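Local coordinates for protein phenylalanyl-tRNA synthetase beta chain (Pyrococcus horikoshii, PDB 2CXI) that forms, with its alpha partner, the enzyme that attaches phenylalanine to its cognate tRNA, this N-terminal piece including the amino acid-editing domain, at residues A[159-165]-A[175-179]. Residues are numbered along the deposited sequence; the frame is centred on the assembly and turned at random.
Sequences AEKTEKF and TLEEI
Leu-176 pushes its two methyls into the bend of 159-165, on the tightly packed side of the contact. CD2 reaches the backbone O of Glu-160 at 3.1 Å and also meets CB of Ala-159, while CD1 lies at the edge of the Phe-165 ring, in its plane, 3.8 Å from CD1 of that ring. A chi1 of 76° sets the ring between its own backbone N and carbonyl carbon, and Ile-179 covers one face: its CD1 sits 3.4 Å from CE1 of Phe-165. The first turn of helix 176-182 is tied down by two carbonyls of the loop, which satisfy N-H groups at the helix start. Leu-176 N gives a bent bond to Glu-163 O (2.9 Å), and Glu-177 N gives a straighter one, 167° at the hydrogen, to Lys-161 O. These acceptors lie in and at the end of the type I turn Glu-160 to Glu-163. Thr-175 is the N-cap of the helix and forms a capping box with Glu-178: Glu-178 N bonds to Thr-175 OG1, and Thr-175 N to Glu-178 OE1, each at 3.0 Å. On a partly exposed flank, Lys-161 runs extended side by side with Glu-177, CB to CG 3.8 Å, but its NZ is bonded to Lys-196 O. The solvent side is looser. In the non-hydrogen-bonded antiparallel pair Lys-164 and Thr-175, CG of Lys-164 lies 3.9 Å from Thr-175 N, near the threonine CG2, and the rest of the lysine chain extends past the threonine; the exposed Thr-162 brings only its O near that CG2. The contact includes part of a short two-stranded antiparallel sheet, 164-165 with 174-175, in the B3/4 domain. Its apolar side rests on Tyr-199 and Leu-201 of strand 199-204 and on Val-209 and Met-212 of strand 209-212, joining the helix to the large mixed sheet.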
ATOM      1  N   ALA A 159     -22.616   9.185   3.378  1.00 21.09           N
ATOM      2  CA  ALA A 159     -22.208   9.682   4.691  1.00 22.70           C
ATOM      3  C   ALA A 159     -23.385   9.898   5.657  1.00 23.66           C
ATOM      4  O   ALA A 159     -24.484  10.321   5.257  1.00 23.24           O
ATOM      5  CB  ALA A 159     -21.456  10.994   4.524  1.00 20.98           C
ATOM      6  N   GLU A 160     -23.105   9.647   6.939  1.00 24.85           N
ATOM      7  CA  GLU A 160     -23.962  10.055   8.046  1.00 26.21           C
ATOM      8  C   GLU A 160     -24.203  11.564   8.011  1.00 26.30           C
ATOM      9  O   GLU A 160     -23.305  12.349   7.679  1.00 25.12           O
ATOM     10  CB  GLU A 160     -23.307   9.681   9.391  1.00 26.33           C
ATOM     11  CG  GLU A 160     -23.024   8.187   9.590  1.00 29.54           C
ATOM     12  CD  GLU A 160     -24.289   7.351   9.832  1.00 36.36           C
ATOM     13  OE1 GLU A 160     -25.385   7.927  10.059  1.00 37.23           O
ATOM     14  OE2 GLU A 160     -24.201   6.104   9.777  1.00 36.22           O
ATOM     15  N   LYS A 161     -25.421  11.952   8.382  1.00 26.27           N
ATOM     16  CA  LYS A 161     -25.836  13.347   8.383  1.00 25.99           C
ATOM     17  C   LYS A 161     -25.128  14.208   9.455  1.00 26.28           C
ATOM     18  O   LYS A 161     -25.199  15.445   9.410  1.00 26.04           O
ATOM     19  CB  LYS A 161     -27.350  13.428   8.568  1.00 26.30           C
ATOM     20  CG  LYS A 161     -28.136  12.725   7.494  1.00 27.73           C
ATOM     21  CD  LYS A 161     -29.617  12.977   7.618  1.00 30.11           C
ATOM     22  CE  LYS A 161     -30.344  12.064   6.657  1.00 33.93           C
ATOM     23  NZ  LYS A 161     -31.693  12.556   6.262  1.00 37.37           N
ATOM     24  N   THR A 162     -24.479  13.538  10.404  1.00 26.37           N
ATOM     25  CA  THR A 162     -23.716  14.201  11.467  1.00 27.16           C
ATOM     26  C   THR A 162     -22.236  14.388  11.137  1.00 26.79           C
ATOM     27  O   THR A 162     -21.532  15.062  11.890  1.00 25.55           O
ATOM     28  CB  THR A 162     -23.828  13.416  12.790  1.00 27.85           C
ATOM     29  OG1 THR A 162     -23.444  12.060  12.550  1.00 27.83           O
ATOM     30  CG2 THR A 162     -25.275  13.334  13.270  1.00 28.94           C
ATOM     31  N   GLU A 163     -21.759  13.814  10.019  1.00 26.44           N
ATOM     32  CA  GLU A 163     -20.410  14.173   9.515  1.00 26.46           C
ATOM     33  C   GLU A 163     -20.268  15.686   9.352  1.00 25.35           C
ATOM     34  O   GLU A 163     -21.242  16.389   9.084  1.00 23.94           O
ATOM     35  CB  GLU A 163     -20.081  13.497   8.171  1.00 26.87           C
ATOM     36  CG  GLU A 163     -19.921  11.986   8.178  1.00 32.36           C
ATOM     37  CD  GLU A 163     -18.871  11.468   9.155  1.00 41.16           C
ATOM     38  OE1 GLU A 163     -17.819  12.125   9.335  1.00 44.15           O
ATOM     39  OE2 GLU A 163     -19.094  10.374   9.740  1.00 45.41           O
ATOM     40  N   LYS A 164     -19.034  16.180   9.489  1.00 24.62           N
ATOM     41  CA  LYS A 164     -18.775  17.614   9.455  1.00 24.43           C
ATOM     42  C   LYS A 164     -17.701  17.981   8.443  1.00 22.68           C
ATOM     43  O   LYS A 164     -16.761  17.224   8.219  1.00 21.74           O
ATOM     44  CB  LYS A 164     -18.287  18.114  10.835  1.00 23.72           C
ATOM     45  CG  LYS A 164     -19.279  17.976  11.973  1.00 26.85           C
ATOM     46  CD  LYS A 164     -18.808  18.913  13.137  1.00 28.13           C
ATOM     47  CE  LYS A 164     -19.190  18.365  14.506  1.00 37.99           C
ATOM     48  NZ  LYS A 164     -18.282  18.932  15.574  1.00 40.55           N
ATOM     49  N   PHE A 165     -17.832  19.184   7.878  1.00 21.35           N
ATOM     50  CA  PHE A 165     -16.738  19.871   7.177  1.00 20.65           C
ATOM     51  C   PHE A 165     -17.149  21.338   7.038  1.00 20.19           C
ATOM     52  O   PHE A 165     -18.311  21.673   7.266  1.00 19.19           O
ATOM     53  CB  PHE A 165     -16.426  19.203   5.810  1.00 20.08           C
ATOM     54  CG  PHE A 165     -17.445  19.507   4.687  1.00 20.26           C
ATOM     55  CD1 PHE A 165     -18.652  18.798   4.597  1.00 17.60           C
ATOM     56  CD2 PHE A 165     -17.124  20.428   3.673  1.00 19.57           C
ATOM     57  CE1 PHE A 165     -19.581  19.044   3.545  1.00 19.01           C
ATOM     58  CE2 PHE A 165     -18.033  20.720   2.637  1.00 19.29           C
ATOM     59  CZ  PHE A 165     -19.280  20.002   2.561  1.00 19.21           C
ATOM     60  N   THR A 175     -22.213  20.209  10.639  1.00 25.53           N
ATOM     61  CA  THR A 175     -22.739  18.927  10.187  1.00 23.72           C
ATOM     62  C   THR A 175     -23.357  19.080   8.795  1.00 23.22           C
ATOM     63  O   THR A 175     -23.756  20.185   8.368  1.00 23.85           O
ATOM     64  CB  THR A 175     -23.814  18.332  11.138  1.00 22.69           C
ATOM     65  OG1 THR A 175     -25.000  19.112  11.042  1.00 23.43           O
ATOM     66  CG2 THR A 175     -23.408  18.419  12.599  1.00 23.18           C
ATOM     67  N   LEU A 176     -23.446  17.968   8.098  1.00 22.78           N
ATOM     68  CA  LEU A 176     -24.076  17.940   6.795  1.00 22.92           C
ATOM     69  C   LEU A 176     -25.489  18.491   6.873  1.00 23.55           C
ATOM     70  O   LEU A 176     -25.903  19.263   6.036  1.00 21.69           O
ATOM     71  CB  LEU A 176     -24.084  16.505   6.252  1.00 22.61           C
ATOM     72  CG  LEU A 176     -22.863  16.000   5.500  1.00 23.41           C
ATOM     73  CD1 LEU A 176     -21.516  16.674   5.840  1.00 19.96           C
ATOM     74  CD2 LEU A 176     -22.810  14.510   5.455  1.00 20.53           C
ATOM     75  N   GLU A 177     -26.209  18.072   7.905  1.00 24.94           N
ATOM     76  CA  GLU A 177     -27.512  18.609   8.237  1.00 27.20           C
ATOM     77  C   GLU A 177     -27.552  20.140   8.333  1.00 26.88           C
ATOM     78  O   GLU A 177     -28.383  20.785   7.693  1.00 25.27           O
ATOM     79  CB  GLU A 177     -27.984  17.958   9.547  1.00 29.20           C
ATOM     80  CG  GLU A 177     -28.891  16.789   9.300  1.00 35.54           C
ATOM     81  CD  GLU A 177     -30.077  17.222   8.463  1.00 43.96           C
ATOM     82  OE1 GLU A 177     -30.257  16.681   7.348  1.00 45.05           O
ATOM     83  OE2 GLU A 177     -30.790  18.153   8.907  1.00 47.52           O
ATOM     84  N   GLU A 178     -26.621  20.713   9.101  1.00 26.87           N
ATOM     85  CA  GLU A 178     -26.523  22.159   9.274  1.00 27.81           C
ATOM     86  C   GLU A 178     -26.205  22.865   7.968  1.00 26.82           C
ATOM     87  O   GLU A 178     -26.679  23.978   7.740  1.00 26.88           O
ATOM     88  CB  GLU A 178     -25.460  22.525  10.312  1.00 27.52           C
ATOM     89  CG  GLU A 178     -25.779  21.987  11.697  1.00 29.86           C
ATOM     90  CD  GLU A 178     -24.721  22.321  12.739  1.00 30.47           C
ATOM     91  OE1 GLU A 178     -23.495  22.200  12.468  1.00 27.99           O
ATOM     92  OE2 GLU A 178     -25.142  22.674  13.865  1.00 37.05           O
ATOM     93  N   ILE A 179     -25.378  22.235   7.131  1.00 25.35           N
ATOM     94  CA  ILE A 179     -25.062  22.827   5.828  1.00 24.86           C
ATOM     95  C   ILE A 179     -26.317  22.922   4.956  1.00 25.14           C
ATOM     96  O   ILE A 179     -26.580  23.971   4.360  1.00 24.98           O
ATOM     97  CB  ILE A 179     -23.921  22.053   5.112  1.00 24.49           C
ATOM     98  CG1 ILE A 179     -22.621  22.064   5.966  1.00 23.31           C
ATOM     99  CG2 ILE A 179     -23.656  22.661   3.728  1.00 24.04           C
ATOM    100  CD1 ILE A 179     -21.465  21.136   5.383  1.00 23.88           C
TER